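Local coordinates for protein fanconi-associated nuclease 1 homolog (Pseudomonas aeruginosa, PDB 5Y7Q) that belongs to the FAN1 family of nucleases, carries a VRR-NUC domain and is bound to nucleic acid in this structure, at residues L417-E421 with A470-Y475; L459-E463 with L508-E513; E407-N412 with R523-P527; L442-R448 with E513-I519. All blocks are in the same frame, centred on the assembly; numbering follows the deposited sequence.

Overall arrangement
The four contacts lie with centres 13 to 19 Å apart. Interaction 1, between 417-421 and 470-475, is the most buried and joins helices through leucine and isoleucine packing, with one ion pair at its rim. Interactions 2 and 4 share helix 505-517 and E513; each couples an apolar row to an arginine–glutamate pair at a more exposed margin. Interaction 3 uses the start of helix 409-418, whose end serves interaction 1, but sets it against a loop through a hydrogen bond and a water. It also approaches the bound nucleic acid most closely, at about 5 Å between nearest atoms, against about 18 Å for interaction 2.

Interaction 1: L417-E421 with A470-Y475; sequences LLCWE and AIRCRY
L417 and L418, at the end of helix 409-418 where the helix is interrupted at C419 before helix 420-423, pack on I471, R474 and Y475 of helix 467-478, which lies in the VRR-NUC range. L417 lies in the middle. Its CG stands anti to the carbonyl carbon (chi1 -77°), and the branches part from there: CD1 reaches the edge of the Y475 ring, 4.1 Å from Y475 CD2, while CD2 rests on the backbone of the same tyrosine. L418 adds its CB against I471 CD1 at 4.0 Å. R474 bends at chi2 and chi3, which carries its CG past L417 O and to 3.8 Å from W420 CB. Its guanidinium then has an oxygen on each face, both offset toward the rim: A470 O is 3.3 Å above one, and E421 OE1 approaches the opposite one, 3.3 Å from R474 NE. The carboxylate and guanidinium planes are 57° apart, and no N-H points at the oxygen, so this salt bridge acts through charge alone. The polar ends of W420 and Y475 are bonded elsewhere, to E222 and to the carbonyl of L491. Beyond the contact, I471 continues onto L496 and L500 of helix 493-502, and C419 turns to F455 and C458 of helix 452-460.

Interaction 2: L459-E463 with L508-E513; sequences LGRLE and LRAWFE
L508 meets L462 first: L508 CD1 lies 3.8 Å from L462 CD2, with the two side chains at about a right angle, so that the helix 505-517 is seated on the chain that follows helix 452-460. R509 comes next. Its CG is anti to the backbone N (chi1 168°), and bends at chi2 and chi3 bring the guanidinium to 459-463. There L459 CB lies at the guanidinium edge, close to its plane, while E463 OE2 stands over one face, 3.2 Å from R509 NH2. The carboxylate and guanidinium planes are 26° apart, yet no N-H is directed at E463, which makes this a charge-only salt bridge. R509 NH1 has a further salt-bridge partner in E456. One turn on, F512 receives L459 CD2 at its ring edge, 3.9 Å from F512 CD2, and L462 CD1 comes within 4.3 Å of that same carbon. E513 closes the row, its OE2 passing 3.8 Å from L459 CD1 on the way to its salt-bridge partner R448. The leucine and phenylalanine contacts therefore provide close packing without directional bonding, whereas R509, paired with both E456 and E463, probably gains its hold from accumulated negative charge.

Interaction 3: E407-N412 with R523-P527; sequences ENGLIN and RAGLP
L526 packs closely on N408 and I411, and this is the dense half of the contact. L526 CD1 lies 3.5 Å from N408 CB, and its other branch, L526 CD2, meets I411 CD1 at 3.5 Å, so the leucine lies across the start of helix 409-418. N408 turns its CG between its own backbone N and carbonyl carbon (chi1 79°), which lays its amide along the backbone of R523 and A524; N408 ND2 is 3.5 Å from A524 CA. The loop here runs from helix 519-522 to strand 529-533, and the strand pairs antiparallel with 402-405, just ahead of N408, in the mixed sheet of the VRR-NUC fold. At G525 the backbone angles would press a CB against the carbonyl of A524. N408 occupies the N-cap position, though its side chain makes no capping bond.

N412 ND2 gives R523 O a hydrogen bond of 3.0 Å, fairly straight at 156° and in the carbonyl plane on a lone pair, with the oxygen somewhat tilted from the amide plane. At the R523 end, which is partly exposed, a water takes part: it accepts from N412 ND2 at 3.1 Å and from R523 NH2 at 3.0 Å, bridging the asparagine to the arginine. At the other margin E407 is exposed, its carboxylate leading away, and touches mainly through a CA-H...O contact of 3.3 Å from E407 CA to P527 O.

Interaction 4: L442-R448 with E513-I519; sequences LHSADFR and ERLLEDI
I519 stands at about a right angle to L442, H443 and F447, and its two branches serve different partners. I519 CD1 reaches L442 CD1 at 3.7 Å and, from an oblique direction, F447 CE2 at 4.2 Å; I519 CG2 meets H443 CE1 at 3.8 Å. The F447 ring is met from two directions. L442 CD1 sits 3.7 Å above one face, offset toward the rim, while L516 CD2 comes to the edge, 4.2 Å from F447 CE2. A CG anti to the backbone N (chi1 166°) points the ring toward 513-519, where L516 and I519 meet it. Residues 442-448 include a type I beta turn, S444 to F447, that leads into helix 447-450. Across the contact, helix 505-517 ends and D518 caps helix 519-522, with D518 OD1 accepting from G521 N. Earlier in helix 505-517, L516 CD1 lies over one face of the R448 guanidinium, 3.6 Å from R448 NE. E513 takes the edge of that group instead, its carboxylate plane only 16° from the guanidinium plane, so that OE2 pairs with R448 NH2 in a hydrogen-bonded salt bridge whose modelled length is too short to be trusted. R448 also packs on F455 and L459 of helix 452-460.

Interaction 1: L417-E421 with A470-Y475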
loop_
_atom_site.group_PDB
_atom_site.type_symbol
_atom_site.label_atom_id
_atom_site.label_comp_id
_atom_site.label_asym_id
_atom_site.label_seq_id
_atom_site.Cartn_x
_atom_site.Cartn_y
_atom_site.Cartn_z
ATOM N N LEU A 417 -4.535 -17.000 11.302
ATOM C CA LEU A 417 -4.337 -18.438 11.342
ATOM C C LEU A 417 -5.663 -19.161 11.510
ATOM O O LEU A 417 -5.964 -20.109 10.768
ATOM C CB LEU A 417 -3.367 -18.797 12.461
ATOM C CG LEU A 417 -1.954 -18.469 11.971
ATOM C CD1 LEU A 417 -0.975 -18.496 13.143
ATOM C CD2 LEU A 417 -1.515 -19.427 10.816
ATOM N N LEU A 418 -6.474 -18.742 12.483
ATOM C CA LEU A 418 -7.725 -19.466 12.686
ATOM C C LEU A 418 -8.602 -19.350 11.451
ATOM O O LEU A 418 -9.113 -20.356 10.932
ATOM C CB LEU A 418 -8.456 -18.945 13.926
ATOM C CG LEU A 418 -9.722 -19.665 14.356
ATOM C CD1 LEU A 418 -9.513 -21.190 14.475
ATOM C CD2 LEU A 418 -10.190 -19.064 15.680
ATOM N N CYS A 419 -8.714 -18.136 10.923
ATOM C CA CYS A 419 -9.681 -17.811 9.894
ATOM C C CYS A 419 -9.118 -17.925 8.492
ATOM O O CYS A 419 -9.772 -17.490 7.542
ATOM C CB CYS A 419 -10.245 -16.425 10.153
ATOM S SG CYS A 419 -11.356 -16.486 11.547
ATOM N N TRP A 420 -7.909 -18.470 8.362
ATOM C CA TRP A 420 -7.247 -18.635 7.071
ATOM C C TRP A 420 -8.165 -19.205 5.989
ATOM O O TRP A 420 -8.198 -18.703 4.860
ATOM C CB TRP A 420 -6.051 -19.553 7.258
ATOM C CG TRP A 420 -5.199 -19.635 6.096
ATOM C CD1 TRP A 420 -5.359 -20.452 5.019
ATOM C CD2 TRP A 420 -4.000 -18.895 5.873
ATOM N NE1 TRP A 420 -4.330 -20.255 4.123
ATOM C CE2 TRP A 420 -3.482 -19.304 4.628
ATOM C CE3 TRP A 420 -3.318 -17.921 6.600
ATOM C CZ2 TRP A 420 -2.308 -18.767 4.093
ATOM C CZ3 TRP A 420 -2.144 -17.379 6.061
ATOM C CH2 TRP A 420 -1.654 -17.808 4.829
ATOM N N GLU A 421 -8.901 -20.272 6.311
ATOM C CA GLU A 421 -9.687 -20.954 5.294
ATOM C C GLU A 421 -10.858 -20.113 4.819
ATOM O O GLU A 421 -11.334 -20.318 3.697
ATOM C CB GLU A 421 -10.167 -22.312 5.810
ATOM C CG GLU A 421 -9.387 -23.487 5.226
ATOM C CD GLU A 421 -8.415 -24.123 6.213
ATOM O OE1 GLU A 421 -8.828 -24.406 7.362
ATOM O OE2 GLU A 421 -7.241 -24.347 5.830
ATOM N N ALA A 470 -6.042 -26.387 15.614
ATOM C CA ALA A 470 -6.314 -25.844 14.294
ATOM C C ALA A 470 -5.292 -24.774 13.929
ATOM O O ALA A 470 -4.790 -24.729 12.800
ATOM C CB ALA A 470 -7.732 -25.281 14.270
ATOM N N ILE A 471 -4.948 -23.929 14.892
ATOM C CA ILE A 471 -3.979 -22.878 14.645
ATOM C C ILE A 471 -2.573 -23.448 14.495
ATOM O O ILE A 471 -1.806 -22.988 13.650
ATOM C CB ILE A 471 -4.080 -21.826 15.762
ATOM C CG1 ILE A 471 -5.188 -20.827 15.406
ATOM C CG2 ILE A 471 -2.753 -21.156 16.031
ATOM C CD1 ILE A 471 -5.724 -20.068 16.597
ATOM N N ARG A 472 -2.198 -24.447 15.294
ATOM C CA ARG A 472 -0.866 -25.035 15.125
ATOM C C ARG A 472 -0.725 -25.696 13.758
ATOM O O ARG A 472 0.332 -25.600 13.118
ATOM C CB ARG A 472 -0.561 -26.058 16.226
ATOM C CG ARG A 472 -0.202 -25.489 17.589
ATOM C CD ARG A 472 0.013 -26.597 18.616
ATOM N NE ARG A 472 -0.471 -26.206 19.939
ATOM C CZ ARG A 472 -1.522 -26.755 20.545
ATOM N NH1 ARG A 472 -2.199 -27.738 19.956
ATOM N NH2 ARG A 472 -1.894 -26.332 21.749
ATOM N N CYS A 473 -1.780 -26.366 13.285
ATOM C CA CYS A 473 -1.686 -27.006 11.980
ATOM C C CYS A 473 -1.691 -25.977 10.861
ATOM O O CYS A 473 -0.906 -26.090 9.915
ATOM C CB CYS A 473 -2.797 -28.029 11.801
ATOM S SG CYS A 473 -2.283 -29.598 12.520
ATOM N N ARG A 474 -2.556 -24.963 10.950
ATOM C CA ARG A 474 -2.518 -23.900 9.958
ATOM C C ARG A 474 -1.155 -23.231 9.955
ATOM O O ARG A 474 -0.629 -22.900 8.891
ATOM C CB ARG A 474 -3.629 -22.882 10.226
ATOM C CG ARG A 474 -4.433 -22.463 8.989
ATOM C CD ARG A 474 -5.255 -23.594 8.359
ATOM N NE ARG A 474 -6.117 -24.285 9.321
ATOM C CZ ARG A 474 -6.080 -25.598 9.565
ATOM N NH1 ARG A 474 -5.225 -26.373 8.902
ATOM N NH2 ARG A 474 -6.901 -26.146 10.466
ATOM N N TYR A 475 -0.551 -23.084 11.132
ATOM C CA TYR A 475 0.773 -22.495 11.251
ATOM C C TYR A 475 1.818 -23.338 10.536
ATOM O O TYR A 475 2.702 -22.797 9.868
ATOM C CB TYR A 475 1.131 -22.347 12.726
ATOM C CG TYR A 475 2.500 -21.753 13.059
ATOM C CD1 TYR A 475 3.643 -22.560 13.187
ATOM C CD2 TYR A 475 2.632 -20.414 13.293
ATOM C CE1 TYR A 475 4.869 -22.025 13.525
ATOM C CE2 TYR A 475 3.845 -19.863 13.617
ATOM C CZ TYR A 475 4.953 -20.663 13.740
ATOM O OH TYR A 475 6.136 -20.062 14.086
#

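Interaction 2: L459-E463 with L508-E513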
loop_
_atom_site.group_PDB
_atom_site.type_symbol
_atom_site.label_atom_id
_atom_site.label_comp_id
_atom_site.label_asym_id
_atom_site.label_seq_id
_atom_site.Cartn_x
_atom_site.Cartn_y
_atom_site.Cartn_z
ATOM N N LEU A 459 -14.343 -19.260 13.687
ATOM C CA LEU A 459 -14.439 -18.691 15.029
ATOM C C LEU A 459 -15.077 -19.663 16.010
ATOM O O LEU A 459 -14.742 -19.655 17.204
ATOM C CB LEU A 459 -15.245 -17.404 14.981
ATOM C CG LEU A 459 -14.661 -16.308 14.117
ATOM C CD1 LEU A 459 -15.593 -15.130 14.189
ATOM C CD2 LEU A 459 -13.263 -15.954 14.615
ATOM N N GLY A 460 -16.001 -20.499 15.522
ATOM C CA GLY A 460 -16.620 -21.498 16.366
ATOM C C GLY A 460 -15.619 -22.374 17.084
ATOM O O GLY A 460 -15.823 -22.713 18.249
ATOM N N ARG A 461 -14.499 -22.710 16.428
ATOM C CA ARG A 461 -13.526 -23.590 17.077
ATOM C C ARG A 461 -13.012 -23.018 18.393
ATOM O O ARG A 461 -12.352 -23.744 19.146
ATOM C CB ARG A 461 -12.332 -23.882 16.165
ATOM C CG ARG A 461 -12.687 -24.195 14.721
ATOM C CD ARG A 461 -11.510 -24.784 13.941
ATOM N NE ARG A 461 -11.541 -26.245 13.963
ATOM C CZ ARG A 461 -10.879 -27.027 13.115
ATOM N NH1 ARG A 461 -10.122 -26.488 12.159
ATOM N NH2 ARG A 461 -10.980 -28.351 13.221
ATOM N N LEU A 462 -13.298 -21.743 18.685
ATOM C CA LEU A 462 -12.952 -21.172 19.977
ATOM C C LEU A 462 -13.854 -21.680 21.109
ATOM O O LEU A 462 -13.434 -21.661 22.273
ATOM C CB LEU A 462 -13.019 -19.646 19.896
ATOM C CG LEU A 462 -12.057 -18.830 19.030
ATOM C CD1 LEU A 462 -12.546 -17.395 18.927
ATOM C CD2 LEU A 462 -10.647 -18.848 19.588
ATOM N N GLU A 463 -15.081 -22.127 20.798
ATOM C CA GLU A 463 -16.030 -22.571 21.822
ATOM C C GLU A 463 -15.734 -23.997 22.295
ATOM O O GLU A 463 -15.825 -24.287 23.496
ATOM C CB GLU A 463 -17.464 -22.451 21.291
ATOM C CG GLU A 463 -17.724 -21.169 20.469
ATOM C CD GLU A 463 -17.514 -19.857 21.253
ATOM O OE1 GLU A 463 -18.411 -19.508 22.045
ATOM O OE2 GLU A 463 -16.479 -19.164 21.072
ATOM N N LEU A 508 -10.117 -13.950 22.784
ATOM C CA LEU A 508 -9.825 -14.121 21.368
ATOM C C LEU A 508 -11.046 -13.814 20.531
ATOM O O LEU A 508 -10.962 -13.071 19.551
ATOM C CB LEU A 508 -9.349 -15.537 21.080
ATOM C CG LEU A 508 -7.891 -15.792 21.419
ATOM C CD1 LEU A 508 -7.456 -17.018 20.681
ATOM C CD2 LEU A 508 -7.065 -14.614 21.044
ATOM N N ARG A 509 -12.191 -14.360 20.911
ATOM C CA ARG A 509 -13.411 -14.049 20.183
ATOM C C ARG A 509 -13.693 -12.553 20.202
ATOM O O ARG A 509 -14.016 -11.969 19.165
ATOM C CB ARG A 509 -14.590 -14.832 20.761
ATOM C CG ARG A 509 -15.921 -14.359 20.266
ATOM C CD ARG A 509 -16.849 -15.524 20.138
ATOM N NE ARG A 509 -16.755 -16.144 18.818
ATOM C CZ ARG A 509 -17.553 -17.125 18.407
ATOM N NH1 ARG A 509 -17.411 -17.633 17.196
ATOM N NH2 ARG A 509 -18.499 -17.597 19.216
ATOM N N ALA A 510 -13.566 -11.909 21.365
ATOM C CA ALA A 510 -13.853 -10.478 21.435
ATOM C C ALA A 510 -12.981 -9.698 20.447
ATOM O O ALA A 510 -13.489 -8.960 19.588
ATOM C CB ALA A 510 -13.661 -9.979 22.866
ATOM N N TRP A 511 -11.663 -9.881 20.532
ATOM C CA TRP A 511 -10.760 -9.202 19.611
ATOM C C TRP A 511 -11.106 -9.514 18.162
ATOM O O TRP A 511 -11.202 -8.610 17.329
ATOM C CB TRP A 511 -9.313 -9.593 19.908
ATOM C CG TRP A 511 -8.882 -9.197 21.252
ATOM C CD1 TRP A 511 -9.307 -8.106 21.969
ATOM C CD2 TRP A 511 -7.977 -9.900 22.091
ATOM N NE1 TRP A 511 -8.703 -8.086 23.206
ATOM C CE2 TRP A 511 -7.883 -9.180 23.307
ATOM C CE3 TRP A 511 -7.242 -11.073 21.944
ATOM C CZ2 TRP A 511 -7.070 -9.592 24.354
ATOM C CZ3 TRP A 511 -6.431 -11.479 22.986
ATOM C CH2 TRP A 511 -6.352 -10.742 24.177
ATOM N N PHE A 512 -11.307 -10.792 17.842
ATOM C CA PHE A 512 -11.498 -11.200 16.449
ATOM C C PHE A 512 -12.751 -10.569 15.851
ATOM O O PHE A 512 -12.750 -10.129 14.690
ATOM C CB PHE A 512 -11.551 -12.727 16.358
ATOM C CG PHE A 512 -10.229 -13.391 16.640
ATOM C CD1 PHE A 512 -9.086 -12.624 16.884
ATOM C CD2 PHE A 512 -10.115 -14.765 16.634
ATOM C CE1 PHE A 512 -7.859 -13.218 17.147
ATOM C CE2 PHE A 512 -8.884 -15.364 16.878
ATOM C CZ PHE A 512 -7.758 -14.595 17.140
ATOM N N GLU A 513 -13.824 -10.487 16.636
ATOM C CA GLU A 513 -15.025 -9.831 16.142
ATOM C C GLU A 513 -14.818 -8.329 16.000
ATOM O O GLU A 513 -15.380 -7.714 15.082
ATOM C CB GLU A 513 -16.209 -10.136 17.058
ATOM C CG GLU A 513 -17.525 -10.358 16.321
ATOM C CD GLU A 513 -17.833 -11.833 16.086
ATOM O OE1 GLU A 513 -17.971 -12.591 17.075
ATOM O OE2 GLU A 513 -17.931 -12.231 14.903
#

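Interaction 3: E407-N412 with R523-P527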
loop_
_atom_site.group_PDB
_atom_site.type_symbol
_atom_site.label_atom_id
_atom_site.label_comp_id
_atom_site.label_asym_id
_atom_site.label_seq_id
_atom_site.Cartn_x
_atom_site.Cartn_y
_atom_site.Cartn_z
ATOM N N GLU A 407 2.737 -5.786 19.300
ATOM C CA GLU A 407 2.019 -4.607 18.794
ATOM C C GLU A 407 1.096 -4.952 17.625
ATOM O O GLU A 407 1.335 -4.619 16.470
ATOM C CB GLU A 407 2.972 -3.455 18.432
ATOM C CG GLU A 407 3.970 -3.649 17.306
ATOM C CD GLU A 407 4.709 -2.363 16.957
ATOM O OE1 GLU A 407 4.197 -1.269 17.301
ATOM O OE2 GLU A 407 5.805 -2.452 16.351
ATOM N N ASN A 408 0.008 -5.617 17.975
ATOM C CA ASN A 408 -1.079 -6.040 17.088
ATOM C C ASN A 408 -0.658 -7.125 16.095
ATOM O O ASN A 408 -1.521 -7.673 15.419
ATOM C CB ASN A 408 -1.790 -4.869 16.367
ATOM C CG ASN A 408 -1.035 -4.325 15.174
ATOM O OD1 ASN A 408 -0.753 -5.045 14.221
ATOM N ND2 ASN A 408 -0.752 -3.016 15.198
ATOM N N GLY A 409 0.610 -7.530 16.064
ATOM C CA GLY A 409 0.981 -8.658 15.233
ATOM C C GLY A 409 0.593 -10.017 15.786
ATOM O O GLY A 409 0.326 -10.951 15.017
ATOM N N LEU A 410 0.572 -10.172 17.109
ATOM C CA LEU A 410 0.204 -11.473 17.660
ATOM C C LEU A 410 -1.294 -11.728 17.524
ATOM O O LEU A 410 -1.713 -12.786 17.038
ATOM C CB LEU A 410 0.638 -11.583 19.113
ATOM C CG LEU A 410 -0.073 -12.761 19.775
ATOM C CD1 LEU A 410 0.491 -14.081 19.259
ATOM C CD2 LEU A 410 -0.000 -12.653 21.291
ATOM N N ILE A 411 -2.118 -10.755 17.915
ATOM C CA ILE A 411 -3.560 -10.959 17.847
ATOM C C ILE A 411 -4.037 -11.063 16.401
ATOM O O ILE A 411 -4.846 -11.943 16.071
ATOM C CB ILE A 411 -4.274 -9.846 18.619
ATOM C CG1 ILE A 411 -3.932 -10.020 20.083
ATOM C CG2 ILE A 411 -5.764 -9.910 18.403
ATOM C CD1 ILE A 411 -4.532 -8.993 20.969
ATOM N N ASN A 412 -3.551 -10.184 15.513
ATOM C CA ASN A 412 -3.906 -10.327 14.104
ATOM C C ASN A 412 -3.440 -11.667 13.570
ATOM O O ASN A 412 -4.186 -12.341 12.853
ATOM C CB ASN A 412 -3.328 -9.195 13.267
ATOM C CG ASN A 412 -3.973 -7.876 13.573
ATOM O OD1 ASN A 412 -4.839 -7.800 14.439
ATOM N ND2 ASN A 412 -3.537 -6.822 12.898
ATOM N N ARG A 523 -7.101 -2.795 12.657
ATOM C CA ARG A 523 -5.994 -3.739 12.675
ATOM C C ARG A 523 -4.769 -3.188 13.375
ATOM O O ARG A 523 -3.863 -3.967 13.675
ATOM C CB ARG A 523 -5.632 -4.171 11.262
ATOM C CG ARG A 523 -5.389 -3.034 10.315
ATOM C CD ARG A 523 -5.510 -3.522 8.910
ATOM N NE ARG A 523 -4.614 -4.642 8.642
ATOM C CZ ARG A 523 -4.469 -5.199 7.443
ATOM N NH1 ARG A 523 -5.164 -4.736 6.391
ATOM N NH2 ARG A 523 -3.633 -6.220 7.299
ATOM N N ALA A 524 -4.732 -1.889 13.671
ATOM C CA ALA A 524 -3.610 -1.251 14.348
ATOM C C ALA A 524 -4.041 -0.636 15.679
ATOM O O ALA A 524 -5.227 -0.392 15.923
ATOM C CB ALA A 524 -2.986 -0.163 13.479
ATOM N N GLY A 525 -3.056 -0.385 16.540
ATOM C CA GLY A 525 -3.291 0.286 17.809
ATOM C C GLY A 525 -3.208 -0.581 19.054
ATOM O O GLY A 525 -3.371 -0.061 20.164
ATOM N N LEU A 526 -2.953 -1.871 18.912
ATOM C CA LEU A 526 -2.843 -2.734 20.068
ATOM C C LEU A 526 -1.541 -2.440 20.816
ATOM O O LEU A 526 -0.582 -1.934 20.229
ATOM C CB LEU A 526 -2.896 -4.201 19.645
ATOM C CG LEU A 526 -4.247 -4.772 19.193
ATOM C CD1 LEU A 526 -4.809 -4.091 17.946
ATOM C CD2 LEU A 526 -4.124 -6.238 18.930
ATOM N N PRO A 527 -1.492 -2.742 22.117
ATOM C CA PRO A 527 -0.332 -2.370 22.932
ATOM C C PRO A 527 0.990 -2.926 22.418
ATOM O O PRO A 527 1.055 -4.011 21.845
ATOM C CB PRO A 527 -0.680 -2.964 24.298
ATOM C CG PRO A 527 -2.156 -2.880 24.331
ATOM C CD PRO A 527 -2.582 -3.266 22.954
HETATM O O HOH W 1 -2.431 -6.201 10.019
#

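Interaction 4: L442-R448 with E513-I519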
loop_
_atom_site.group_PDB
_atom_site.type_symbol
_atom_site.label_atom_id
_atom_site.label_comp_id
_atom_site.label_asym_id
_atom_site.label_seq_id
_atom_site.Cartn_x
_atom_site.Cartn_y
_atom_site.Cartn_z
ATOM N N LEU A 442 -11.362 -7.722 0.462
ATOM C CA LEU A 442 -11.028 -7.699 1.889
ATOM C C LEU A 442 -11.517 -6.444 2.598
ATOM O O LEU A 442 -11.894 -6.510 3.777
ATOM C CB LEU A 442 -9.512 -7.819 2.084
ATOM C CG LEU A 442 -8.986 -7.717 3.516
ATOM C CD1 LEU A 442 -9.531 -8.843 4.383
ATOM C CD2 LEU A 442 -7.474 -7.718 3.543
ATOM N N HIS A 443 -11.503 -5.291 1.919
ATOM C CA HIS A 443 -11.963 -4.046 2.523
ATOM C C HIS A 443 -13.389 -3.668 2.139
ATOM O O HIS A 443 -13.873 -2.617 2.576
ATOM C CB HIS A 443 -10.980 -2.919 2.205
ATOM C CG HIS A 443 -9.683 -3.054 2.944
ATOM N ND1 HIS A 443 -9.600 -2.966 4.319
ATOM C CD2 HIS A 443 -8.428 -3.327 2.510
ATOM C CE1 HIS A 443 -8.346 -3.151 4.697
ATOM N NE2 HIS A 443 -7.616 -3.372 3.619
ATOM N N SER A 444 -14.085 -4.509 1.371
ATOM C CA SER A 444 -15.490 -4.278 1.056
ATOM C C SER A 444 -16.367 -4.410 2.311
ATOM O O SER A 444 -15.979 -5.000 3.326
ATOM C CB SER A 444 -15.962 -5.251 -0.027
ATOM O OG SER A 444 -17.118 -4.767 -0.698
ATOM N N ALA A 445 -17.569 -3.833 2.228
ATOM C CA ALA A 445 -18.446 -3.773 3.393
ATOM C C ALA A 445 -19.027 -5.145 3.739
ATOM O O ALA A 445 -19.145 -5.499 4.919
ATOM C CB ALA A 445 -19.559 -2.758 3.141
ATOM N N ASP A 446 -19.423 -5.918 2.731
ATOM C CA ASP A 446 -20.007 -7.239 2.933
ATOM C C ASP A 446 -18.979 -8.370 2.822
ATOM O O ASP A 446 -19.359 -9.521 2.590
ATOM C CB ASP A 446 -21.200 -7.460 1.997
ATOM C CG ASP A 446 -20.833 -7.392 0.546
ATOM O OD1 ASP A 446 -19.689 -6.999 0.234
ATOM O OD2 ASP A 446 -21.709 -7.725 -0.284
ATOM N N PHE A 447 -17.684 -8.051 2.887
ATOM C CA PHE A 447 -16.656 -9.089 2.954
ATOM C C PHE A 447 -17.009 -10.208 3.926
ATOM O O PHE A 447 -16.911 -11.391 3.584
ATOM C CB PHE A 447 -15.332 -8.473 3.379
ATOM C CG PHE A 447 -14.299 -9.486 3.806
ATOM C CD1 PHE A 447 -13.499 -10.115 2.878
ATOM C CD2 PHE A 447 -14.104 -9.783 5.141
ATOM C CE1 PHE A 447 -12.535 -11.025 3.274
ATOM C CE2 PHE A 447 -13.149 -10.705 5.534
ATOM C CZ PHE A 447 -12.364 -11.317 4.604
ATOM N N ARG A 448 -17.399 -9.853 5.155
ATOM C CA ARG A 448 -17.802 -10.874 6.115
ATOM C C ARG A 448 -19.090 -11.564 5.688
ATOM O O ARG A 448 -19.196 -12.792 5.780
ATOM C CB ARG A 448 -17.973 -10.268 7.505
ATOM C CG ARG A 448 -17.807 -11.293 8.628
ATOM C CD ARG A 448 -19.058 -11.454 9.484
ATOM N NE ARG A 448 -18.708 -11.721 10.877
ATOM C CZ ARG A 448 -18.816 -12.904 11.473
ATOM N NH1 ARG A 448 -19.291 -13.953 10.809
ATOM N NH2 ARG A 448 -18.461 -13.032 12.743
ATOM N N GLU A 513 -13.824 -10.487 16.636
ATOM C CA GLU A 513 -15.025 -9.831 16.142
ATOM C C GLU A 513 -14.818 -8.329 16.000
ATOM O O GLU A 513 -15.380 -7.714 15.082
ATOM C CB GLU A 513 -16.209 -10.136 17.058
ATOM C CG GLU A 513 -17.525 -10.358 16.321
ATOM C CD GLU A 513 -17.833 -11.833 16.086
ATOM O OE1 GLU A 513 -17.971 -12.591 17.075
ATOM O OE2 GLU A 513 -17.931 -12.231 14.903
ATOM N N ARG A 514 -14.008 -7.720 16.870
ATOM C CA ARG A 514 -13.752 -6.288 16.707
ATOM C C ARG A 514 -12.985 -6.009 15.419
ATOM O O ARG A 514 -13.298 -5.055 14.694
ATOM C CB ARG A 514 -12.988 -5.726 17.909
ATOM C CG ARG A 514 -12.896 -4.194 17.906
ATOM C CD ARG A 514 -12.166 -3.653 19.127
ATOM N NE ARG A 514 -11.257 -2.559 18.787
ATOM C CZ ARG A 514 -11.566 -1.265 18.848
ATOM N NH1 ARG A 514 -12.784 -0.869 19.241
ATOM N NH2 ARG A 514 -10.642 -0.367 18.507
ATOM N N LEU A 515 -11.976 -6.831 15.118
ATOM C CA LEU A 515 -11.230 -6.677 13.874
ATOM C C LEU A 515 -12.138 -6.841 12.657
ATOM O O LEU A 515 -12.148 -5.988 11.756
ATOM C CB LEU A 515 -10.086 -7.686 13.842
ATOM C CG LEU A 515 -9.187 -7.608 12.618
ATOM C CD1 LEU A 515 -8.763 -6.158 12.345
ATOM C CD2 LEU A 515 -7.989 -8.496 12.848
ATOM N N LEU A 516 -12.920 -7.931 12.623
ATOM C CA LEU A 516 -13.836 -8.158 11.503
ATOM C C LEU A 516 -14.775 -6.985 11.291
ATOM O O LEU A 516 -15.078 -6.632 10.146
ATOM C CB LEU A 516 -14.665 -9.422 11.719
ATOM C CG LEU A 516 -14.068 -10.717 11.175
ATOM C CD1 LEU A 516 -15.104 -11.830 11.304
ATOM C CD2 LEU A 516 -13.578 -10.572 9.734
ATOM N N GLU A 517 -15.267 -6.385 12.384
ATOM C CA GLU A 517 -16.276 -5.333 12.262
ATOM C C GLU A 517 -15.788 -4.206 11.355
ATOM O O GLU A 517 -16.470 -3.835 10.392
ATOM C CB GLU A 517 -16.666 -4.805 13.649
ATOM C CG GLU A 517 -17.718 -5.655 14.377
ATOM C CD GLU A 517 -19.161 -5.323 13.966
ATOM O OE1 GLU A 517 -19.818 -4.518 14.669
ATOM O OE2 GLU A 517 -19.639 -5.862 12.937
ATOM N N ASP A 518 -14.622 -3.635 11.653
ATOM C CA ASP A 518 -13.945 -2.712 10.743
ATOM C C ASP A 518 -12.497 -3.171 10.648
ATOM O O ASP A 518 -11.679 -2.808 11.491
ATOM C CB ASP A 518 -14.044 -1.276 11.268
ATOM C CG ASP A 518 -13.359 -0.247 10.363
ATOM O OD1 ASP A 518 -12.686 -0.643 9.385
ATOM O OD2 ASP A 518 -13.493 0.972 10.646
ATOM N N ILE A 519 -12.139 -3.841 9.564
ATOM C CA ILE A 519 -10.771 -4.334 9.407
ATOM C C ILE A 519 -9.771 -3.182 9.312
ATOM O O ILE A 519 -8.818 -3.152 10.101
ATOM C CB ILE A 519 -10.664 -5.284 8.201
ATOM C CG1 ILE A 519 -11.221 -6.656 8.578
ATOM C CG2 ILE A 519 -9.231 -5.373 7.709
ATOM C CD1 ILE A 519 -11.050 -7.700 7.522
#